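PDB 3KOP: uncharacterized protein from Arthrobacter sp., which is of unknown function but adopts a cyclophilin-like fold and belongs to the DUF3830 family. Local coordinates for residues Y23-L28 against T34-L39; P45-A50 against N150-I155; V61-G64 against E70-N73; P76-K81 against V127-F132. All coordinates share one frame; numbering follows the deposited sequence. Where two conformers were deposited one is given.

Contact 1: residues Y23-L28 against T34-L39; sequences YINITL and TCKALL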
loop_
_atom_site.group_PDB
_atom_site.type_symbol
_atom_site.label_atom_id
_atom_site.label_comp_id
_atom_site.label_asym_id
_atom_site.label_seq_id
_atom_site.Cartn_x
_atom_site.Cartn_y
_atom_site.Cartn_z
ATOM N N TYR F 23 -0.820 30.708 17.273
ATOM C CA TYR F 23 0.210 30.407 16.311
ATOM C C TYR F 23 1.495 29.995 16.993
ATOM O O TYR F 23 1.782 30.396 18.155
ATOM C CB TYR F 23 0.478 31.632 15.428
ATOM C CG TYR F 23 -0.720 32.045 14.622
ATOM C CD1 TYR F 23 -0.924 31.558 13.333
ATOM C CD2 TYR F 23 -1.690 32.901 15.165
ATOM C CE1 TYR F 23 -2.067 31.919 12.598
ATOM C CE2 TYR F 23 -2.827 33.250 14.425
ATOM C CZ TYR F 23 -2.990 32.780 13.157
ATOM O OH TYR F 23 -4.106 33.165 12.482
ATOM N N ILE F 24 2.259 29.178 16.281
ATOM C CA ILE F 24 3.597 28.790 16.720
ATOM C C ILE F 24 4.605 29.198 15.647
ATOM O O ILE F 24 4.289 29.254 14.454
ATOM C CB ILE F 24 3.665 27.262 17.032
ATOM C CG1 ILE F 24 3.336 26.420 15.775
ATOM C CG2 ILE F 24 2.710 26.933 18.202
ATOM C CD1 ILE F 24 3.609 24.940 15.900
ATOM N N ASN F 25 5.793 29.541 16.095
ATOM C CA ASN F 25 6.933 29.737 15.242
ATOM C C ASN F 25 7.747 28.457 15.170
ATOM O O ASN F 25 7.957 27.762 16.177
ATOM C CB ASN F 25 7.793 30.887 15.766
ATOM C CG ASN F 25 7.145 32.221 15.561
ATOM O OD1 ASN F 25 6.479 32.439 14.539
ATOM N ND2 ASN F 25 7.285 33.121 16.539
ATOM N N ILE F 26 8.233 28.169 13.974
ATOM C CA ILE F 26 9.032 26.997 13.714
ATOM C C ILE F 26 10.305 27.496 13.042
ATOM O O ILE F 26 10.250 28.083 11.969
ATOM C CB ILE F 26 8.323 25.999 12.809
ATOM C CG1 ILE F 26 6.947 25.628 13.367
ATOM C CG2 ILE F 26 9.186 24.753 12.632
ATOM C CD1 ILE F 26 6.040 24.794 12.384
ATOM N N THR F 27 11.431 27.252 13.694
ATOM C CA THR F 27 12.683 27.942 13.390
ATOM C C THR F 27 13.818 26.955 13.256
ATOM O O THR F 27 13.937 26.032 14.068
ATOM C CB THR F 27 13.060 28.938 14.536
ATOM O OG1 THR F 27 12.014 29.908 14.712
ATOM C CG2 THR F 27 14.386 29.667 14.223
ATOM N N LEU F 28 14.656 27.181 12.240
ATOM C CA LEU F 28 15.947 26.556 12.112
ATOM C C LEU F 28 16.983 27.555 12.615
ATOM O O LEU F 28 17.158 28.633 12.040
ATOM C CB LEU F 28 16.226 26.166 10.653
ATOM C CG LEU F 28 15.365 25.020 10.123
ATOM C CD1 LEU F 28 15.393 24.947 8.583
ATOM C CD2 LEU F 28 15.806 23.688 10.734
ATOM N N THR F 34 12.636 31.063 9.887
ATOM C CA THR F 34 11.446 30.826 10.700
ATOM C C THR F 34 10.195 30.871 9.836
ATOM O O THR F 34 10.078 31.687 8.919
ATOM C CB THR F 34 11.286 31.895 11.816
ATOM O OG1 THR F 34 12.430 31.847 12.681
ATOM C CG2 THR F 34 10.064 31.641 12.652
ATOM N N CYS F 35 9.252 29.997 10.132
ATOM C CA CYS F 35 7.946 30.111 9.530
ATOM C C CYS F 35 6.916 30.110 10.672
ATOM O O CYS F 35 7.254 29.800 11.821
ATOM C CB CYS F 35 7.728 28.977 8.505
ATOM S SG CYS F 35 7.681 27.360 9.231
ATOM N N LYS F 36 5.683 30.471 10.359
ATOM C CA LYS F 36 4.627 30.535 11.347
ATOM C C LYS F 36 3.498 29.605 10.948
ATOM O O LYS F 36 3.127 29.546 9.783
ATOM C CB LYS F 36 4.075 31.958 11.498
ATOM C CG LYS F 36 3.073 32.079 12.614
ATOM C CD LYS F 36 2.370 33.436 12.679
ATOM C CE LYS F 36 3.253 34.490 13.179
ATOM N NZ LYS F 36 2.410 35.691 13.647
ATOM N N ALA F 37 2.957 28.911 11.947
ATOM C CA ALA F 37 1.934 27.911 11.755
ATOM C C ALA F 37 0.758 28.184 12.665
ATOM O O ALA F 37 0.935 28.565 13.820
ATOM C CB ALA F 37 2.506 26.506 12.018
ATOM N N LEU F 38 -0.434 27.993 12.110
ATOM C CA LEU F 38 -1.664 28.041 12.835
ATOM C C LEU F 38 -1.868 26.722 13.527
ATOM O O LEU F 38 -1.812 25.663 12.916
ATOM C CB LEU F 38 -2.816 28.280 11.886
ATOM C CG LEU F 38 -4.212 28.111 12.441
ATOM C CD1 LEU F 38 -4.518 29.323 13.409
ATOM C CD2 LEU F 38 -5.219 28.014 11.301
ATOM N N LEU F 39 -2.176 26.799 14.813
ATOM C CA LEU F 39 -2.432 25.623 15.590
ATOM C C LEU F 39 -3.875 25.176 15.371
ATOM O O LEU F 39 -4.770 25.990 15.433
ATOM C CB LEU F 39 -2.186 25.981 17.040
ATOM C CG LEU F 39 -1.339 25.095 17.867
ATOM C CD1 LEU F 39 -0.024 24.731 17.174
ATOM C CD2 LEU F 39 -1.077 25.797 19.230
#
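Tyr23 and Leu38 meet at one end of the antiparallel hairpin 23-28/34-39. Leu38 CD1 makes an off-centre CH-pi contact with the Tyr23 ring, 4.1 Å from its centroid. With CG anti to the carbonyl carbon (chi1 -62°), the ring reaches across to the partner strand. The Lys36 chain crosses the root of the ring at a slant, with Lys36 CD 3.8 Å from Tyr23 CB. Lys36 NZ is 5.4 Å from the ring centroid, at most a weak cation-pi attraction. Without the ring, as with an alanine here, Leu38 CD1 and the Lys36 methylenes would probably lose their cover. At the other end of this face, Thr27 OG1 and Thr34 OG1 share a hydrogen bond of 2.8 Å.

The opposite face is apolar. Ala37 CB touches Ile24 CG1 at 3.8 Å and also meets Ile26 CD1. Ile24 CG2 touches Leu39 CD1, and Ile26 CB meets Cys35 SG. Strand 178-183 continues the sheet beyond 23-28. Two pairs, Ile24 with Ala37 and Ile26 with Cys35, carry four nearly straight backbone bonds. The chemistry is therefore divided: one face has mixed polar and aromatic contacts, while the other turns buried aliphatic groups and a thiol into the core.

Contact 2: residues P45-A50 against N150-I155; sequences PRTSKA and NVFATI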
loop_
_atom_site.group_PDB
_atom_site.type_symbol
_atom_site.label_atom_id
_atom_site.label_comp_id
_atom_site.label_asym_id
_atom_site.label_seq_id
_atom_site.Cartn_x
_atom_site.Cartn_y
_atom_site.Cartn_z
ATOM N N PRO F 45 -7.506 19.339 18.863
ATOM C CA PRO F 45 -7.446 20.075 20.148
ATOM C C PRO F 45 -6.500 19.461 21.133
ATOM O O PRO F 45 -5.792 20.196 21.829
ATOM C CB PRO F 45 -8.886 20.001 20.672
ATOM C CG PRO F 45 -9.505 18.792 19.966
ATOM C CD PRO F 45 -8.869 18.847 18.586
ATOM N N ARG F 46 -6.487 18.124 21.245
ATOM C CA ARG F 46 -5.635 17.488 22.244
ATOM C C ARG F 46 -4.140 17.669 21.914
ATOM O O ARG F 46 -3.325 17.955 22.786
ATOM C CB ARG F 46 -5.971 16.013 22.415
ATOM C CG ARG F 46 -7.404 15.738 22.874
ATOM C CD ARG F 46 -7.555 14.310 23.375
ATOM N NE ARG F 46 -7.144 13.313 22.377
ATOM C CZ ARG F 46 -7.941 12.841 21.405
ATOM N NH1 ARG F 46 -9.184 13.296 21.275
ATOM N NH2 ARG F 46 -7.501 11.914 20.558
ATOM N N THR F 47 -3.773 17.448 20.660
ATOM C CA THR F 47 -2.366 17.548 20.264
ATOM C C THR F 47 -1.893 19.007 20.305
ATOM O O THR F 47 -0.753 19.282 20.702
ATOM C CB THR F 47 -2.165 16.978 18.828
ATOM O OG1 THR F 47 -2.790 15.693 18.739
ATOM C CG2 THR F 47 -0.709 16.884 18.465
ATOM N N SER F 48 -2.766 19.938 19.897
ATOM C CA SER F 48 -2.418 21.359 19.896
ATOM C C SER F 48 -2.126 21.826 21.321
ATOM O O SER F 48 -1.133 22.520 21.564
ATOM C CB SER F 48 -3.519 22.213 19.287
ATOM O OG SER F 48 -3.722 21.905 17.909
ATOM N N LYS F 49 -2.971 21.398 22.261
ATOM C CA LYS F 49 -2.757 21.729 23.678
ATOM C C LYS F 49 -1.472 21.127 24.210
ATOM O O LYS F 49 -0.704 21.818 24.912
ATOM C CB LYS F 49 -3.942 21.238 24.523
ATOM C CG LYS F 49 -3.727 21.377 26.047
ATOM C CD LYS F 49 -5.011 21.113 26.798
ATOM C CE LYS F 49 -4.749 21.050 28.322
ATOM N NZ LYS F 49 -4.016 22.288 28.839
ATOM N N ALA F 50 -1.259 19.837 23.924
ATOM C CA ALA F 50 -0.101 19.098 24.457
ATOM C C ALA F 50 1.179 19.794 24.011
ATOM O O ALA F 50 2.112 20.001 24.825
ATOM C CB ALA F 50 -0.089 17.621 24.013
ATOM N N ASN F 150 -0.301 12.771 13.678
ATOM C CA ASN F 150 -1.376 13.736 14.027
ATOM C C ASN F 150 -1.050 15.076 13.382
ATOM O O ASN F 150 -0.000 15.673 13.678
ATOM C CB ASN F 150 -1.486 13.983 15.554
ATOM C CG ASN F 150 -2.008 12.793 16.345
ATOM O OD1 ASN F 150 -2.251 11.716 15.802
ATOM N ND2 ASN F 150 -2.237 13.005 17.648
ATOM N N VAL F 151 -1.922 15.580 12.521
ATOM C CA VAL F 151 -1.700 16.882 11.878
ATOM C C VAL F 151 -2.275 17.933 12.831
ATOM O O VAL F 151 -3.500 18.001 13.047
ATOM C CB VAL F 151 -2.402 17.011 10.485
ATOM C CG1 VAL F 151 -2.234 18.450 9.922
ATOM C CG2 VAL F 151 -1.897 15.954 9.483
ATOM N N PHE F 152 -1.399 18.755 13.416
ATOM C CA PHE F 152 -1.853 19.669 14.482
ATOM C C PHE F 152 -1.602 21.152 14.207
ATOM O O PHE F 152 -2.015 22.011 14.985
ATOM C CB PHE F 152 -1.221 19.259 15.840
ATOM C CG PHE F 152 0.234 19.647 15.990
ATOM C CD1 PHE F 152 1.248 18.777 15.583
ATOM C CD2 PHE F 152 0.590 20.867 16.552
ATOM C CE1 PHE F 152 2.554 19.108 15.717
ATOM C CE2 PHE F 152 1.927 21.207 16.671
ATOM C CZ PHE F 152 2.905 20.331 16.253
ATOM N N ALA F 153 -0.931 21.447 13.107
ATOM C CA ALA F 153 -0.707 22.808 12.699
ATOM C C ALA F 153 -0.487 22.889 11.206
ATOM O O ALA F 153 -0.157 21.871 10.537
ATOM C CB ALA F 153 0.449 23.424 13.444
ATOM N N THR F 154 -0.716 24.081 10.681
ATOM C CA THR F 154 -0.504 24.321 9.271
ATOM C C THR F 154 0.229 25.628 9.061
ATOM O O THR F 154 -0.125 26.679 9.625
ATOM C CB THR F 154 -1.817 24.281 8.487
ATOM O OG1 THR F 154 -1.511 24.128 7.099
ATOM C CG2 THR F 154 -2.652 25.554 8.715
ATOM N N ILE F 155 1.309 25.546 8.286
ATOM C CA ILE F 155 2.174 26.710 8.039
ATOM C C ILE F 155 1.415 27.745 7.217
ATOM O O ILE F 155 0.939 27.456 6.118
ATOM C CB ILE F 155 3.526 26.294 7.414
ATOM C CG1 ILE F 155 4.292 25.391 8.405
ATOM C CG2 ILE F 155 4.388 27.535 7.080
ATOM C CD1 ILE F 155 5.502 24.709 7.812
#
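Helix 45-54 packs on strand 145-157 just where that strand has a classic beta bulge, with Phe152 and Ala153 both facing Val97 of strand 96-103. The helix and strand segments run at 65° to each other, and their axes approach to 7.9 Å. Thr47 carries most of the contact, and its two branches do different work. Its methyl, CG2, lies 3.6 Å from Phe152 CB and comes obliquely to the ring. A chi1 of 76° folds the phenyl group back over its own backbone, and its root, CB and CG, meets Thr47 CG2, the two side chains crossing at about a right angle. The hydroxyl branch makes the polar contact. Asn150 ND2 donates to Thr47 OG1 at 3.0 Å, with an N-H...O angle of 146°. The bond is bent, and the oxygen also lies somewhat out of the amide plane.

Each polar end has further partners. Thr47 OG1 also bonds Glu86 OE1, and Asn150 ND2 also bonds Gly84 O. Asn150 OD1 accepts from Glu86 N, which helps fix the turn of the amide. Ser48 OG lies near Phe152 O but bonds Ala44 O, just ahead of the helix. The chemistry implies a buried seam with its polar atoms satisfied: a threonine hydroxyl and an asparagine amide join helix, strand and the loop through Gly84 and Glu86, while the methyl and phenyl groups supply apolar packing.

Contact 3: residues V61-G64 against E70-N73; sequences VFHG and EIYN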
loop_
_atom_site.group_PDB
_atom_site.type_symbol
_atom_site.label_atom_id
_atom_site.label_comp_id
_atom_site.label_asym_id
_atom_site.label_seq_id
_atom_site.Cartn_x
_atom_site.Cartn_y
_atom_site.Cartn_z
ATOM N N VAL F 61 17.869 18.722 14.322
ATOM C CA VAL F 61 16.978 18.472 13.187
ATOM C C VAL F 61 17.442 17.251 12.388
ATOM O O VAL F 61 18.652 16.929 12.310
ATOM C CB VAL F 61 16.878 19.722 12.252
ATOM C CG1 VAL F 61 18.132 19.850 11.360
ATOM C CG2 VAL F 61 15.571 19.641 11.372
ATOM N N PHE F 62 16.491 16.567 11.774
ATOM C CA PHE F 62 16.799 15.483 10.857
ATOM C C PHE F 62 15.967 15.656 9.603
ATOM O O PHE F 62 14.856 16.129 9.666
ATOM C CB PHE F 62 16.461 14.136 11.482
ATOM C CG PHE F 62 17.176 13.862 12.775
ATOM C CD1 PHE F 62 18.437 13.323 12.776
ATOM C CD2 PHE F 62 16.546 14.057 13.983
ATOM C CE1 PHE F 62 19.093 13.053 13.955
ATOM C CE2 PHE F 62 17.201 13.790 15.171
ATOM C CZ PHE F 62 18.474 13.289 15.150
ATOM N N HIS F 63 16.534 15.309 8.456
ATOM C CA HIS F 63 15.735 15.187 7.248
ATOM C C HIS F 63 15.179 13.775 7.126
ATOM O O HIS F 63 15.894 12.804 7.342
ATOM C CB HIS F 63 16.542 15.473 6.013
ATOM C CG HIS F 63 15.689 15.779 4.828
ATOM N ND1 HIS F 63 14.925 14.815 4.212
ATOM C CD2 HIS F 63 15.423 16.945 4.195
ATOM C CE1 HIS F 63 14.235 15.375 3.230
ATOM N NE2 HIS F 63 14.533 16.660 3.182
ATOM N N GLY F 64 13.924 13.639 6.708
ATOM C CA GLY F 64 13.353 12.291 6.589
ATOM C C GLY F 64 14.048 11.461 5.531
ATOM O O GLY F 64 14.577 12.008 4.529
ATOM N N GLU F 70 10.218 16.002 4.277
ATOM C CA GLU F 70 10.062 16.101 5.721
ATOM C C GLU F 70 11.366 16.502 6.443
ATOM O O GLU F 70 12.450 15.960 6.150
ATOM C CB GLU F 70 9.668 14.741 6.252
ATOM C CG GLU F 70 9.412 14.750 7.740
ATOM C CD GLU F 70 9.471 13.384 8.398
ATOM O OE1 GLU F 70 10.130 12.465 7.837
ATOM O OE2 GLU F 70 8.876 13.275 9.514
ATOM N N ILE F 71 11.245 17.394 7.430
ATOM C CA ILE F 71 12.279 17.529 8.464
ATOM C C ILE F 71 11.588 17.326 9.809
ATOM O O ILE F 71 10.383 17.476 9.915
ATOM C CB ILE F 71 13.061 18.882 8.434
ATOM C CG1 ILE F 71 12.124 20.093 8.570
ATOM C CG2 ILE F 71 13.933 18.954 7.194
ATOM C CD1 ILE F 71 12.806 21.416 9.092
ATOM N N TYR F 72 12.357 16.959 10.832
ATOM C CA TYR F 72 11.755 16.704 12.131
ATOM C C TYR F 72 12.803 16.771 13.245
ATOM O O TYR F 72 14.008 16.804 12.971
ATOM C CB TYR F 72 11.061 15.351 12.135
ATOM C CG TYR F 72 11.991 14.193 11.957
ATOM C CD1 TYR F 72 12.410 13.795 10.683
ATOM C CD2 TYR F 72 12.509 13.503 13.078
ATOM C CE1 TYR F 72 13.272 12.733 10.518
ATOM C CE2 TYR F 72 13.384 12.424 12.912
ATOM C CZ TYR F 72 13.761 12.057 11.631
ATOM O OH TYR F 72 14.617 11.016 11.421
ATOM N N ASN F 73 12.332 16.843 14.484
ATOM C CA ASN F 73 13.184 16.652 15.630
ATOM C C ASN F 73 12.563 15.561 16.483
ATOM O O ASN F 73 11.435 15.108 16.214
ATOM C CB ASN F 73 13.449 17.982 16.385
ATOM C CG ASN F 73 12.230 18.544 17.133
ATOM O OD1 ASN F 73 11.243 17.856 17.348
ATOM N ND2 ASN F 73 12.312 19.824 17.528
#
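The Tyr72 ring has Phe62 CB over one face, 3.4 Å above its plane and offset toward the rim. Gly64 CA lies at its edge, near the ring plane, 4.0 Å from Tyr72 CE1. The Phe62 ring is offset so far that little of it lies over the tyrosine, with the two planes at 29° and centroids 5.4 Å apart. The methylene of Phe62 thus covers the tyrosine better than its phenyl does. Tyr72 CG stands between the backbone N and the carbonyl carbon (chi1 65°), which swings the ring back across Phe62.

The His63 imidazole has Glu70 O over the centre of one face. That oxygen is not hydrogen-bonded to the ring. Instead His63 ND1 donates to Gly64 O at 2.8 Å, in the ring plane and on a lone pair of the carbonyl. His63 NE2 bonds the hydroxyl of Tyr133, so both nitrogens hold the rotation of the ring. Glu70 O takes the N-H of Gly64 at 2.8 Å, from above the carbonyl plane.

On the side of His63, Val61 CG2 packs 3.9 Å from Ile71 CB. Trp170 of a neighbouring subunit bonds His63 O and packs on Tyr72. Phe62 and Tyr72 form a hydrogen-bonded pair, and His63 and Ile71 the next, non-hydrogen-bonded one. The arrangement is that of an antiparallel beta hairpin, strands 57-63 and 70-76, near its turn and at a subunit interface.

Contact 4: residues P76-K81 against V127-F132; sequences PAFAPK and VDLAVF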
loop_
_atom_site.group_PDB
_atom_site.type_symbol
_atom_site.label_atom_id
_atom_site.label_comp_id
_atom_site.label_asym_id
_atom_site.label_seq_id
_atom_site.Cartn_x
_atom_site.Cartn_y
_atom_site.Cartn_z
ATOM N N PRO F 76 12.038 14.081 24.271
ATOM C CA PRO F 76 11.347 13.266 25.256
ATOM C C PRO F 76 9.876 13.676 25.363
ATOM O O PRO F 76 9.544 14.863 25.187
ATOM C CB PRO F 76 12.090 13.576 26.570
ATOM C CG PRO F 76 13.356 14.246 26.169
ATOM C CD PRO F 76 13.122 14.892 24.872
ATOM N N ALA F 77 9.008 12.708 25.664
ATOM C CA ALA F 77 7.592 13.008 25.897
ATOM C C ALA F 77 7.445 14.131 26.945
ATOM O O ALA F 77 8.221 14.212 27.909
ATOM C CB ALA F 77 6.855 11.781 26.348
ATOM N N PHE F 78 6.479 15.009 26.719
ATOM C CA PHE F 78 6.309 16.193 27.572
ATOM C C PHE F 78 4.889 16.316 28.113
ATOM O O PHE F 78 4.687 17.003 29.075
ATOM C CB PHE F 78 6.702 17.475 26.801
ATOM C CG PHE F 78 6.193 17.506 25.348
ATOM C CD1 PHE F 78 4.850 17.759 25.073
ATOM C CD2 PHE F 78 7.047 17.231 24.294
ATOM C CE1 PHE F 78 4.377 17.792 23.760
ATOM C CE2 PHE F 78 6.582 17.258 22.953
ATOM C CZ PHE F 78 5.258 17.536 22.694
ATOM N N ALA F 79 3.917 15.660 27.495
ATOM C CA ALA F 79 2.520 15.795 27.905
ATOM C C ALA F 79 2.243 14.856 29.065
ATOM O O ALA F 79 2.767 13.768 29.095
ATOM C CB ALA F 79 1.579 15.459 26.760
ATOM N N PRO F 80 1.347 15.238 29.974
ATOM C CA PRO F 80 1.041 14.299 31.059
ATOM C C PRO F 80 0.459 13.000 30.515
ATOM O O PRO F 80 0.725 11.948 31.041
ATOM C CB PRO F 80 0.023 15.051 31.914
ATOM C CG PRO F 80 0.240 16.503 31.595
ATOM C CD PRO F 80 0.687 16.541 30.150
ATOM N N LYS F 81 -0.336 13.078 29.461
ATOM C CA LYS F 81 -0.662 11.886 28.690
ATOM C C LYS F 81 -0.687 12.168 27.198
ATOM O O LYS F 81 -1.082 13.247 26.747
ATOM C CB LYS F 81 -1.976 11.240 29.137
ATOM C CG LYS F 81 -3.233 12.047 28.946
ATOM C CD LYS F 81 -4.493 11.191 29.193
ATOM C CE LYS F 81 -4.528 9.955 28.280
ATOM N NZ LYS F 81 -5.907 9.382 28.069
ATOM N N VAL F 127 8.730 11.909 21.324
ATOM C CA VAL F 127 7.852 12.625 20.401
ATOM C C VAL F 127 8.672 13.092 19.193
ATOM O O VAL F 127 9.792 13.616 19.342
ATOM C CB VAL F 127 7.112 13.773 21.119
ATOM C CG1 VAL F 127 6.281 14.638 20.120
ATOM C CG2 VAL F 127 6.175 13.180 22.216
ATOM N N ASP F 128 8.116 12.823 18.013
ATOM C CA ASP F 128 8.620 13.286 16.710
ATOM C C ASP F 128 7.729 14.442 16.304
ATOM O O ASP F 128 6.530 14.262 16.141
ATOM C CB ASP F 128 8.528 12.130 15.719
ATOM C CG ASP F 128 9.007 12.455 14.336
ATOM O OD1 ASP F 128 8.854 13.610 13.839
ATOM O OD2 ASP F 128 9.504 11.490 13.684
ATOM N N LEU F 129 8.319 15.629 16.182
ATOM C CA LEU F 129 7.644 16.811 15.676
ATOM C C LEU F 129 8.189 17.102 14.290
ATOM O O LEU F 129 9.395 17.320 14.128
ATOM C CB LEU F 129 7.832 18.017 16.599
ATOM C CG LEU F 129 7.275 17.816 18.016
ATOM C CD1 LEU F 129 7.737 18.974 19.005
ATOM C CD2 LEU F 129 5.769 17.667 17.989
ATOM N N ALA F 130 7.291 17.078 13.306
ATOM C CA ALA F 130 7.670 17.062 11.897
ATOM C C ALA F 130 7.002 18.159 11.095
ATOM O O ALA F 130 5.843 18.514 11.332
ATOM C CB ALA F 130 7.373 15.660 11.252
ATOM N N VAL F 131 7.754 18.656 10.118
ATOM C CA VAL F 131 7.312 19.653 9.183
ATOM C C VAL F 131 7.412 19.060 7.778
ATOM O O VAL F 131 8.463 18.566 7.380
ATOM C CB VAL F 131 8.207 20.911 9.266
ATOM C CG1 VAL F 131 7.938 21.879 8.103
ATOM C CG2 VAL F 131 7.977 21.610 10.600
ATOM N N PHE F 132 6.305 19.106 7.051
ATOM C CA PHE F 132 6.303 18.707 5.661
ATOM C C PHE F 132 6.360 19.916 4.742
ATOM O O PHE F 132 5.543 20.833 4.844
ATOM C CB PHE F 132 5.119 17.791 5.404
ATOM C CG PHE F 132 5.306 16.481 6.017
ATOM C CD1 PHE F 132 5.968 15.473 5.318
ATOM C CD2 PHE F 132 4.900 16.256 7.307
ATOM C CE1 PHE F 132 6.159 14.234 5.894
ATOM C CE2 PHE F 132 5.125 15.035 7.906
ATOM C CZ PHE F 132 5.731 14.021 7.199
#
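Phe78 reaches from the loop after strand 70-76 to the side chains of strand 125-132. Its CB leaves the loop backbone without touching the strand. At a chi1 of 42° the ring turns toward Val127. The contact is made at the far end of the ring. Phe78 CE2 is 3.9 Å from Val127 CG1, and Phe78 CZ touches the same methyl at 4.0 Å. Phe78 CE2 also comes within 4.5 Å of Leu129 CD1, a looser approach. The phenylalanine and valine side chains cross at about a right angle, and the methyls come to the ring obliquely.

The other branch of the valine serves the backbone of the loop: Val127 CG2 lies 3.9 Å from Ala77 CA. Cut back to an alanine, Val127 would probably leave a gap between strand 125-132 and both the Phe78 tip and Ala77, and the ring freer to shift. Tyr99 of strand 96-103 also packs on Val127 and Leu129, while Ala54 of helix 45-54 touches Phe78. Ala77 is joined to Thr125 by a backbone hydrogen bond. This is a small hydrophobic cluster where a loop folds over the antiparallel sheet of the cyclophilin-like fold, between strand 125-132 and helix 45-54.

In the fold
From the N terminus, contact 1 comes first and closes a short hairpin. Strand 33-39 then leads into helix 45-54, which opens contact 2. Contact 2 closes a loop of about 100 residues, and contacts 3 and 4 both fall within it. Contact 3 closes the second hairpin, and contact 4 follows it in series. Strands 33-39 and 145-157 are neighbours, so contacts 1 and 2 meet, with Leu38 N probably bonded to Thr154 O. Strands 70-76 and 125-132 join contacts 3 and 4 likewise. Ala50 and Phe78 link contacts 2 and 4. Together they tie the two hairpins, one helix and a loop to a single curled antiparallel sheet.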